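Local coordinates for RagA protein (Porphyromonas gingivalis, PDB 6SLN) that probably takes up nutrients across the outer membrane as a TonB-dependent receptor, a beta-barrel that encloses a plug domain, at residues I466-T471 against A493-S498; I526-D531 against R563-A568; S596-N601 against S642-Y647. All blocks are in the same frame, centred on the assembly; numbering follows the deposited sequence.

Contact 1 of 3, residues I466-T471 against A493-S498; sequences ITNTRT and AYRDVS
N468 and R495 stand side by side on a non-hydrogen-bonded pair of two antiparallel strands, reaching off the sheet the same way. CG of R495 is anti to its backbone N (chi1 175°), and a bend at chi3 swings the guanidinium side-on to the amide. R495 NE meets N468 OD1 at 2.9 Å, on a lone pair, and NH2 of R495 reaches the same OD1 at 3.2 Å from above the carbonyl plane. One oxygen thus takes both donors, the two planar groups turned 68° apart. This face meets the second subunit, where H440 of that chain bonds N468 ND2 and the backbone of its E438 accepts from R495 NH1. On the reverse face T467 and D496 run alongside each other, CB to CB 3.9 Å. A water donates to both T467 OG1 and D496 OD2, while Q441 holds the same hydroxyl. T471 crosses Y494 at about a right angle, its OG1 at the ring edge, and a second water joins that hydroxyl to Y494 OH. Between the faces, backbone bonds pair T467 with D496 and T469 with Y494. The arrangement is that of a beta-hairpin in a TonB-dependent receptor barrel, one face of which packs against a second copy.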
loop_
_atom_site.group_PDB
_atom_site.type_symbol
_atom_site.label_atom_id
_atom_site.label_comp_id
_atom_site.label_asym_id
_atom_site.label_seq_id
_atom_site.Cartn_x
_atom_site.Cartn_y
_atom_site.Cartn_z
ATOM N N ILE A 466 19.166 5.048 -1.713
ATOM C CA ILE A 466 17.799 4.587 -1.891
ATOM C C ILE A 466 17.434 3.689 -0.720
ATOM O O ILE A 466 18.197 2.789 -0.348
ATOM C CB ILE A 466 17.619 3.868 -3.241
ATOM C CG1 ILE A 466 18.018 4.808 -4.379
ATOM C CG2 ILE A 466 16.179 3.407 -3.421
ATOM C CD1 ILE A 466 17.788 4.214 -5.768
ATOM N N THR A 467 16.283 3.957 -0.124
ATOM C CA THR A 467 15.729 3.109 0.913
ATOM C C THR A 467 14.353 2.666 0.454
ATOM O O THR A 467 13.520 3.509 0.091
ATOM C CB THR A 467 15.619 3.838 2.266
ATOM O OG1 THR A 467 16.841 4.533 2.564
ATOM C CG2 THR A 467 15.310 2.841 3.364
ATOM N N ASN A 468 14.129 1.351 0.446
ATOM C CA ASN A 468 12.800 0.773 0.276
ATOM C C ASN A 468 12.550 -0.174 1.437
ATOM O O ASN A 468 13.317 -1.124 1.653
ATOM C CB ASN A 468 12.656 0.011 -1.040
ATOM C CG ASN A 468 12.545 0.917 -2.230
ATOM O OD1 ASN A 468 11.524 1.583 -2.427
ATOM N ND2 ASN A 468 13.596 0.941 -3.047
ATOM N N THR A 469 11.466 0.070 2.160
ATOM C CA THR A 469 11.170 -0.655 3.374
ATOM C C THR A 469 9.750 -1.174 3.307
ATOM O O THR A 469 8.823 -0.433 2.966
ATOM C CB THR A 469 11.342 0.242 4.591
ATOM O OG1 THR A 469 12.615 0.890 4.498
ATOM C CG2 THR A 469 11.247 -0.575 5.878
ATOM N N ARG A 470 9.591 -2.443 3.622
ATOM C CA ARG A 470 8.284 -3.045 3.799
ATOM C C ARG A 470 8.140 -3.424 5.264
ATOM O O ARG A 470 9.024 -4.072 5.843
ATOM C CB ARG A 470 8.114 -4.271 2.895
ATOM C CG ARG A 470 7.948 -3.896 1.415
ATOM C CD ARG A 470 6.561 -3.346 1.171
ATOM N NE ARG A 470 5.576 -4.412 1.035
ATOM C CZ ARG A 470 4.811 -4.858 2.036
ATOM N NH1 ARG A 470 4.913 -4.322 3.248
ATOM N NH2 ARG A 470 3.929 -5.832 1.832
ATOM N N THR A 471 7.060 -2.984 5.874
ATOM C CA THR A 471 6.739 -3.428 7.212
ATOM C C THR A 471 5.414 -4.149 7.144
ATOM O O THR A 471 4.570 -3.868 6.281
ATOM C CB THR A 471 6.665 -2.281 8.215
ATOM O OG1 THR A 471 5.585 -1.406 7.864
ATOM C CG2 THR A 471 7.949 -1.533 8.191
ATOM N N ALA A 493 4.710 0.504 2.799
ATOM C CA ALA A 493 5.838 0.599 1.886
ATOM C C ALA A 493 6.380 2.007 1.968
ATOM O O ALA A 493 5.641 2.964 1.721
ATOM C CB ALA A 493 5.424 0.256 0.454
ATOM N N TYR A 494 7.658 2.126 2.328
ATOM C CA TYR A 494 8.360 3.393 2.494
ATOM C C TYR A 494 9.416 3.498 1.411
ATOM O O TYR A 494 10.061 2.490 1.079
ATOM C CB TYR A 494 9.083 3.480 3.858
ATOM C CG TYR A 494 8.248 3.361 5.123
ATOM C CD1 TYR A 494 7.820 2.125 5.598
ATOM C CD2 TYR A 494 7.950 4.487 5.881
ATOM C CE1 TYR A 494 7.072 2.030 6.773
ATOM C CE2 TYR A 494 7.215 4.399 7.049
ATOM C CZ TYR A 494 6.774 3.177 7.489
ATOM O OH TYR A 494 6.035 3.113 8.645
ATOM N N ARG A 495 9.640 4.721 0.915
ATOM C CA ARG A 495 10.673 4.980 -0.085
ATOM C C ARG A 495 11.405 6.280 0.200
ATOM O O ARG A 495 10.769 7.323 0.375
ATOM C CB ARG A 495 10.071 5.052 -1.485
ATOM C CG ARG A 495 11.071 5.432 -2.536
ATOM C CD ARG A 495 10.547 5.114 -3.905
ATOM N NE ARG A 495 10.786 3.719 -4.227
ATOM C CZ ARG A 495 10.537 3.170 -5.408
ATOM N NH1 ARG A 495 10.052 3.894 -6.412
ATOM N NH2 ARG A 495 10.809 1.899 -5.579
ATOM N N ASP A 496 12.735 6.230 0.214
ATOM C CA ASP A 496 13.559 7.429 0.336
ATOM C C ASP A 496 14.567 7.445 -0.794
ATOM O O ASP A 496 15.364 6.507 -0.935
ATOM C CB ASP A 496 14.308 7.483 1.669
ATOM C CG ASP A 496 13.388 7.566 2.841
ATOM O OD1 ASP A 496 12.321 8.192 2.718
ATOM O OD2 ASP A 496 13.724 6.990 3.890
ATOM N N VAL A 497 14.558 8.516 -1.577
ATOM C CA VAL A 497 15.575 8.741 -2.589
ATOM C C VAL A 497 16.222 10.070 -2.242
ATOM O O VAL A 497 15.558 11.115 -2.245
ATOM C CB VAL A 497 14.997 8.730 -4.014
ATOM C CG1 VAL A 497 16.096 8.917 -5.010
ATOM C CG2 VAL A 497 14.265 7.412 -4.277
ATOM N N SER A 498 17.496 10.030 -1.884
ATOM C CA SER A 498 18.253 11.244 -1.608
ATOM C C SER A 498 19.386 11.319 -2.626
ATOM O O SER A 498 20.324 10.511 -2.586
ATOM C CB SER A 498 18.749 11.272 -0.164
ATOM O OG SER A 498 19.330 10.045 0.214
HETATM O O HOH W 1 16.009 5.787 5.293
HETATM O O HOH W 2 5.262 0.611 9.888
#

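Contact 2 of 3, residues I526-D531 against R563-A568; sequences IEYEGD and RVAEYA. With LMT (dodecyl-beta-D-maltoside), chain H.
The two strands run antiparallel, at 172°, with paired backbone bonds at Y528–Y567 and G530–A565, the shortest from A565 N to G530 O at 2.7 Å. The aromatic pair dominates one face. Y528 has CG anti to its backbone N, whereas Y567 takes the crowded position between N and the carbonyl carbon (chi1 67°), which carries its ring across toward the neighbouring strand. CB of Y528 then sits over one face of the Y567 ring, 3.6 Å from its centroid, a CH-pi contact. The two rings are nearly parallel, 9° apart, but slid so far that they barely overlap. CE1 of Y528 also touches A565 CB at 4.1 Å. The other face is acidic. E529 and E566 cross obliquely with CG of E529 3.4 Å from E566 OE2, while their carboxylates come within 4.4 Å, E529 OE1 to E566 OE2. E527 bonds Y525 and forms a salt bridge with K499, and its OE1 lies 2.5 Å from O3' of a bound dodecyl-beta-D-maltoside, a detergent. D531 pairs with R470 of the second subunit. So many carboxylates on one face would probably raise the proton affinity of the E529–E566 pair, though K499, only weakly paired with E529, may offset part of the charge.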
loop_
_atom_site.group_PDB
_atom_site.type_symbol
_atom_site.label_atom_id
_atom_site.label_comp_id
_atom_site.label_asym_id
_atom_site.label_seq_id
_atom_site.Cartn_x
_atom_site.Cartn_y
_atom_site.Cartn_z
ATOM N N ILE A 526 21.616 18.926 -3.700
ATOM C CA ILE A 526 21.091 17.779 -2.981
ATOM C C ILE A 526 19.578 17.907 -2.992
ATOM O O ILE A 526 19.035 19.006 -2.832
ATOM C CB ILE A 526 21.635 17.671 -1.532
ATOM C CG1 ILE A 526 21.138 18.827 -0.673
ATOM C CG2 ILE A 526 23.168 17.636 -1.488
ATOM C CD1 ILE A 526 21.562 18.731 0.784
ATOM N N GLU A 527 18.900 16.789 -3.230
ATOM C CA GLU A 527 17.448 16.758 -3.230
ATOM C C GLU A 527 16.999 15.445 -2.622
ATOM O O GLU A 527 17.739 14.460 -2.628
ATOM C CB GLU A 527 16.864 16.934 -4.637
ATOM C CG GLU A 527 16.725 15.663 -5.441
ATOM C CD GLU A 527 15.976 15.906 -6.739
ATOM O OE1 GLU A 527 15.685 17.085 -7.059
ATOM O OE2 GLU A 527 15.670 14.915 -7.437
ATOM N N TYR A 528 15.783 15.454 -2.085
ATOM C CA TYR A 528 15.210 14.310 -1.394
ATOM C C TYR A 528 13.742 14.204 -1.767
ATOM O O TYR A 528 13.006 15.188 -1.683
ATOM C CB TYR A 528 15.361 14.449 0.134
ATOM C CG TYR A 528 14.476 13.508 0.948
ATOM C CD1 TYR A 528 13.147 13.823 1.201
ATOM C CD2 TYR A 528 14.978 12.315 1.470
ATOM C CE1 TYR A 528 12.335 12.993 1.915
ATOM C CE2 TYR A 528 14.173 11.476 2.200
ATOM C CZ TYR A 528 12.846 11.819 2.422
ATOM O OH TYR A 528 12.010 10.995 3.148
ATOM N N GLU A 529 13.322 13.022 -2.173
ATOM C CA GLU A 529 11.914 12.669 -2.245
ATOM C C GLU A 529 11.708 11.490 -1.314
ATOM O O GLU A 529 12.551 10.596 -1.253
ATOM C CB GLU A 529 11.470 12.267 -3.665
ATOM C CG GLU A 529 11.552 13.352 -4.698
ATOM C CD GLU A 529 12.982 13.672 -5.093
ATOM O OE1 GLU A 529 13.280 14.880 -5.234
ATOM O OE2 GLU A 529 13.798 12.726 -5.256
ATOM N N GLY A 530 10.600 11.482 -0.601
ATOM C CA GLY A 530 10.276 10.356 0.257
ATOM C C GLY A 530 8.780 10.210 0.392
ATOM O O GLY A 530 8.037 11.202 0.395
ATOM N N ASP A 531 8.323 8.963 0.500
ATOM C CA ASP A 531 6.909 8.759 0.774
ATOM C C ASP A 531 6.711 7.507 1.606
ATOM O O ASP A 531 7.650 6.763 1.896
ATOM C CB ASP A 531 6.079 8.698 -0.519
ATOM C CG ASP A 531 6.312 7.429 -1.323
ATOM O OD1 ASP A 531 7.347 6.763 -1.137
ATOM O OD2 ASP A 531 5.458 7.108 -2.171
ATOM N N ARG A 563 1.759 9.484 3.001
ATOM C CA ARG A 563 2.499 10.707 3.266
ATOM C C ARG A 563 3.580 10.852 2.206
ATOM O O ARG A 563 4.075 9.862 1.650
ATOM C CB ARG A 563 3.133 10.716 4.669
ATOM C CG ARG A 563 2.266 11.318 5.775
ATOM C CD ARG A 563 2.337 10.509 7.092
ATOM N NE ARG A 563 3.655 9.936 7.413
ATOM C CZ ARG A 563 3.833 8.757 8.026
ATOM N NH1 ARG A 563 2.780 8.017 8.387
ATOM N NH2 ARG A 563 5.067 8.312 8.274
ATOM N N VAL A 564 3.921 12.100 1.914
ATOM C CA VAL A 564 4.920 12.444 0.914
ATOM C C VAL A 564 5.727 13.609 1.470
ATOM O O VAL A 564 5.173 14.510 2.105
ATOM C CB VAL A 564 4.257 12.811 -0.434
ATOM C CG1 VAL A 564 5.297 13.170 -1.461
ATOM C CG2 VAL A 564 3.364 11.676 -0.933
ATOM N N ALA A 565 7.036 13.578 1.256
ATOM C CA ALA A 565 7.917 14.641 1.704
ATOM C C ALA A 565 8.975 14.897 0.641
ATOM O O ALA A 565 9.514 13.950 0.061
ATOM C CB ALA A 565 8.603 14.273 3.038
ATOM N N GLU A 566 9.295 16.171 0.401
ATOM C CA GLU A 566 10.478 16.458 -0.393
ATOM C C GLU A 566 11.111 17.771 0.027
ATOM O O GLU A 566 10.468 18.655 0.607
ATOM C CB GLU A 566 10.194 16.498 -1.887
ATOM C CG GLU A 566 8.848 17.007 -2.236
ATOM C CD GLU A 566 8.414 16.517 -3.584
ATOM O OE1 GLU A 566 7.383 16.997 -4.096
ATOM O OE2 GLU A 566 9.127 15.663 -4.134
ATOM N N TYR A 567 12.399 17.863 -0.257
ATOM C CA TYR A 567 13.147 19.085 -0.060
ATOM C C TYR A 567 14.300 19.063 -1.043
ATOM O O TYR A 567 14.623 18.026 -1.632
ATOM C CB TYR A 567 13.629 19.240 1.396
ATOM C CG TYR A 567 14.672 18.241 1.880
ATOM C CD1 TYR A 567 16.008 18.344 1.500
ATOM C CD2 TYR A 567 14.323 17.209 2.750
ATOM C CE1 TYR A 567 16.968 17.421 1.967
ATOM C CE2 TYR A 567 15.274 16.286 3.214
ATOM C CZ TYR A 567 16.584 16.401 2.818
ATOM O OH TYR A 567 17.510 15.508 3.277
ATOM N N ALA A 568 14.915 20.227 -1.220
ATOM C CA ALA A 568 16.117 20.317 -2.028
ATOM C C ALA A 568 16.952 21.491 -1.540
ATOM O O ALA A 568 16.467 22.391 -0.840
ATOM C CB ALA A 568 15.783 20.448 -3.519
HETATM C C1B LMT H . 12.637 19.316 -9.909
HETATM C C2B LMT H . 11.774 18.239 -9.128
HETATM C C3B LMT H . 10.248 18.437 -9.302
HETATM C C4B LMT H . 9.934 19.925 -9.053
HETATM C C5B LMT H . 10.627 20.613 -10.239
HETATM C C6B LMT H . 10.069 22.019 -10.503
HETATM O O1B LMT H . 13.128 18.836 -11.136
HETATM O O2B LMT H . 12.157 16.969 -9.504
HETATM O O3B LMT H . 9.507 17.573 -8.535
HETATM O "O4'" LMT H . 8.579 20.179 -9.035
HETATM O O5B LMT H . 12.036 20.597 -10.058
HETATM O O6B LMT H . 9.691 22.153 -11.835
HETATM C "C1'" LMT H . 16.251 17.018 -12.888
HETATM C "C2'" LMT H . 16.415 17.079 -11.355
HETATM C "C3'" LMT H . 15.011 17.426 -10.830
HETATM C "C4'" LMT H . 14.540 18.815 -11.307
HETATM C "C5'" LMT H . 14.884 19.032 -12.832
HETATM C "C6'" LMT H . 14.965 20.505 -13.237
HETATM O "O1'" LMT H . 17.300 16.430 -13.605
HETATM O "O2'" LMT H . 16.765 15.860 -10.805
HETATM O "O3'" LMT H . 14.958 17.324 -9.457
HETATM O "O5'" LMT H . 16.053 18.364 -13.347
HETATM O "O6'" LMT H . 14.671 21.311 -12.125
HETATM C C1 LMT H . 18.578 16.153 -13.008
HETATM C C2 LMT H . 19.083 14.867 -13.641
HETATM C C3 LMT H . 20.271 14.202 -12.989
HETATM C C4 LMT H . 21.127 13.481 -14.028
HETATM C C5 LMT H . 22.597 13.713 -13.780
HETATM C C6 LMT H . 23.469 12.489 -13.941
HETATM C C7 LMT H . 24.829 12.783 -13.340
HETATM C C8 LMT H . 25.823 11.657 -13.531
HETATM C C9 LMT H . 27.151 11.985 -12.870
HETATM C C10 LMT H . 28.219 10.932 -13.101
HETATM C C11 LMT H . 29.401 11.189 -12.188
HETATM C C12 LMT H . 30.615 10.378 -12.524
#

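Contact 3 of 3, residues S596-N601 against S642-Y647; sequences SRFGSN and SEIGNY
R597 sets CG anti to its carbonyl carbon (chi1 -58°) and then runs extended to NE, so its guanidinium is carried into the loop 642-647, where N646, with CG likewise anti to the carbonyl carbon, lies alongside. The guanidinium grips the amide side-on, R597 NE and NH2 both donating to N646 OD1 at 3.1 Å, and the two planes are only 13° apart. NH2 of R597 lies in the carbonyl plane of N646, whereas NE stands above it; neither bond is straight. Over one face of the guanidinium lies I644 O, 3.0 Å from R597 NE but badly angled for a bond. At the far end R597 NH1 forms a long salt bridge with E643, 3.4 Å to OE1, the carboxylate plane turned 90° to the guanidinium. A water accepting from R597 NH2 donates to E643 OE1 and completes the link. E643 has a second charged partner in R198, and it is the centre of an inverse gamma turn closed by I644 N to S642 O. Next in the chain, F598 packs against the same loop, its CZ 3.7 Å from S642 CB and its CE1 4.0 Å from I644 CD1. Another water joins S596 OG, itself bonded to A568 N, to N646 O. R597 also makes a cation-pi contact with Y567. Such a buried arginine knitting two irregular loops fits a TonB-dependent receptor in which inter-strand loops fold against the plug region, here through R198.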
loop_
_atom_site.group_PDB
_atom_site.type_symbol
_atom_site.label_atom_id
_atom_site.label_comp_id
_atom_site.label_asym_id
_atom_site.label_seq_id
_atom_site.Cartn_x
_atom_site.Cartn_y
_atom_site.Cartn_z
ATOM N N SER A 596 14.582 24.673 -0.519
ATOM C CA SER A 596 13.153 24.481 -0.746
ATOM C C SER A 596 12.309 24.824 0.475
ATOM O O SER A 596 11.107 25.092 0.331
ATOM C CB SER A 596 12.895 23.026 -1.137
ATOM O OG SER A 596 13.589 22.129 -0.279
ATOM N N ARG A 597 12.912 24.795 1.671
ATOM C CA ARG A 597 12.218 24.945 2.944
ATOM C C ARG A 597 11.810 26.389 3.229
ATOM O O ARG A 597 11.112 26.640 4.217
ATOM C CB ARG A 597 13.115 24.392 4.063
ATOM C CG ARG A 597 13.506 22.897 3.856
ATOM C CD ARG A 597 13.940 22.223 5.165
ATOM N NE ARG A 597 13.763 20.771 5.229
ATOM C CZ ARG A 597 14.724 19.903 5.554
ATOM N NH1 ARG A 597 15.950 20.325 5.824
ATOM N NH2 ARG A 597 14.460 18.606 5.616
ATOM N N PHE A 598 12.225 27.334 2.395
ATOM C CA PHE A 598 11.776 28.720 2.458
ATOM C C PHE A 598 11.198 29.127 1.107
ATOM O O PHE A 598 11.576 28.577 0.070
ATOM C CB PHE A 598 12.933 29.641 2.858
ATOM C CG PHE A 598 13.770 29.085 3.983
ATOM C CD1 PHE A 598 13.201 28.829 5.222
ATOM C CD2 PHE A 598 15.111 28.796 3.799
ATOM C CE1 PHE A 598 13.954 28.311 6.251
ATOM C CE2 PHE A 598 15.868 28.279 4.832
ATOM C CZ PHE A 598 15.287 28.037 6.057
ATOM N N GLY A 599 10.267 30.085 1.119
ATOM C CA GLY A 599 9.676 30.573 -0.121
ATOM C C GLY A 599 10.665 31.298 -1.039
ATOM O O GLY A 599 11.773 31.668 -0.652
ATOM N N SER A 600 10.215 31.531 -2.283
ATOM C CA SER A 600 11.070 32.079 -3.343
ATOM C C SER A 600 11.832 33.322 -2.893
ATOM O O SER A 600 13.057 33.410 -3.045
ATOM C CB SER A 600 10.229 32.419 -4.578
ATOM O OG SER A 600 9.180 31.487 -4.779
ATOM N N ASN A 601 11.125 34.293 -2.330
ATOM C CA ASN A 601 11.757 35.567 -2.017
ATOM C C ASN A 601 12.569 35.538 -0.736
ATOM O O ASN A 601 13.074 36.586 -0.333
ATOM C CB ASN A 601 10.705 36.679 -1.969
ATOM C CG ASN A 601 10.238 37.104 -3.379
ATOM O OD1 ASN A 601 10.929 36.862 -4.373
ATOM N ND2 ASN A 601 9.064 37.729 -3.463
ATOM N N SER A 642 19.050 25.192 8.666
ATOM C CA SER A 642 17.718 25.131 8.074
ATOM C C SER A 642 17.048 23.796 8.354
ATOM O O SER A 642 16.056 23.454 7.691
ATOM C CB SER A 642 17.766 25.347 6.574
ATOM O OG SER A 642 18.827 24.593 6.027
ATOM N N GLU A 643 17.572 23.033 9.310
ATOM C CA GLU A 643 16.984 21.748 9.660
ATOM C C GLU A 643 15.649 22.001 10.342
ATOM O O GLU A 643 15.518 21.961 11.564
ATOM C CB GLU A 643 17.910 20.940 10.554
ATOM C CG GLU A 643 18.815 20.009 9.807
ATOM C CD GLU A 643 18.181 19.420 8.576
ATOM O OE1 GLU A 643 17.050 18.876 8.680
ATOM O OE2 GLU A 643 18.830 19.504 7.503
ATOM N N ILE A 644 14.630 22.246 9.533
ATOM C CA ILE A 644 13.259 22.285 10.004
ATOM C C ILE A 644 12.403 21.454 9.053
ATOM O O ILE A 644 12.909 20.830 8.121
ATOM C CB ILE A 644 12.728 23.719 10.100
ATOM C CG1 ILE A 644 12.739 24.335 8.696
ATOM C CG2 ILE A 644 13.583 24.519 11.074
ATOM C CD1 ILE A 644 12.104 25.715 8.627
ATOM N N GLY A 645 11.097 21.460 9.296
ATOM C CA GLY A 645 10.168 20.804 8.399
ATOM C C GLY A 645 10.299 21.305 6.970
ATOM O O GLY A 645 11.003 22.267 6.664
ATOM N N ASN A 646 9.594 20.618 6.071
ATOM C CA ASN A 646 9.727 20.863 4.642
ATOM C C ASN A 646 8.798 21.947 4.108
ATOM O O ASN A 646 9.061 22.494 3.031
ATOM C CB ASN A 646 9.474 19.565 3.863
ATOM C CG ASN A 646 10.492 18.496 4.172
ATOM O OD1 ASN A 646 11.697 18.768 4.174
ATOM N ND2 ASN A 646 10.016 17.259 4.417
ATOM N N TYR A 647 7.723 22.264 4.821
ATOM C CA TYR A 647 6.641 23.085 4.298
ATOM C C TYR A 647 6.110 24.004 5.397
ATOM O O TYR A 647 4.924 24.019 5.708
ATOM C CB TYR A 647 5.491 22.226 3.768
ATOM C CG TYR A 647 5.889 21.078 2.873
ATOM C CD1 TYR A 647 6.320 21.307 1.559
ATOM C CD2 TYR A 647 5.820 19.756 3.331
ATOM C CE1 TYR A 647 6.681 20.261 0.731
ATOM C CE2 TYR A 647 6.176 18.687 2.498
ATOM C CZ TYR A 647 6.604 18.946 1.194
ATOM O OH TYR A 647 6.977 17.899 0.359
HETATM O O HOH W 3 11.238 21.520 1.122
HETATM O O HOH W 4 8.352 24.417 1.497
HETATM O O HOH W 5 9.402 24.773 5.615
HETATM O O HOH W 6 16.796 17.002 6.308
#

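In the fold
Followed from the N terminus, the three contacts come in series, none enclosing or crossing another. Contact 1 closes the hairpin of strands 456-475 and 487-510, across 21 intervening residues. Contact 2 closes the next loop, of 31 residues, between strands 515-540 and 561-580. Contact 3 spans 40 residues and joins two loops, one after strand 584-595 and the other after strand 627-641. Contacts 1 and 2 are neighbours in the barrel wall, V497 N probably bonding E529 O and D496 OD1 meeting Y528 OH. Contact 3 touches contact 2, Y647 OH bonding E566 N and S596 OG bonding A568 N, whereas contacts 1 and 3 stay about 10 Å apart at their nearest atoms.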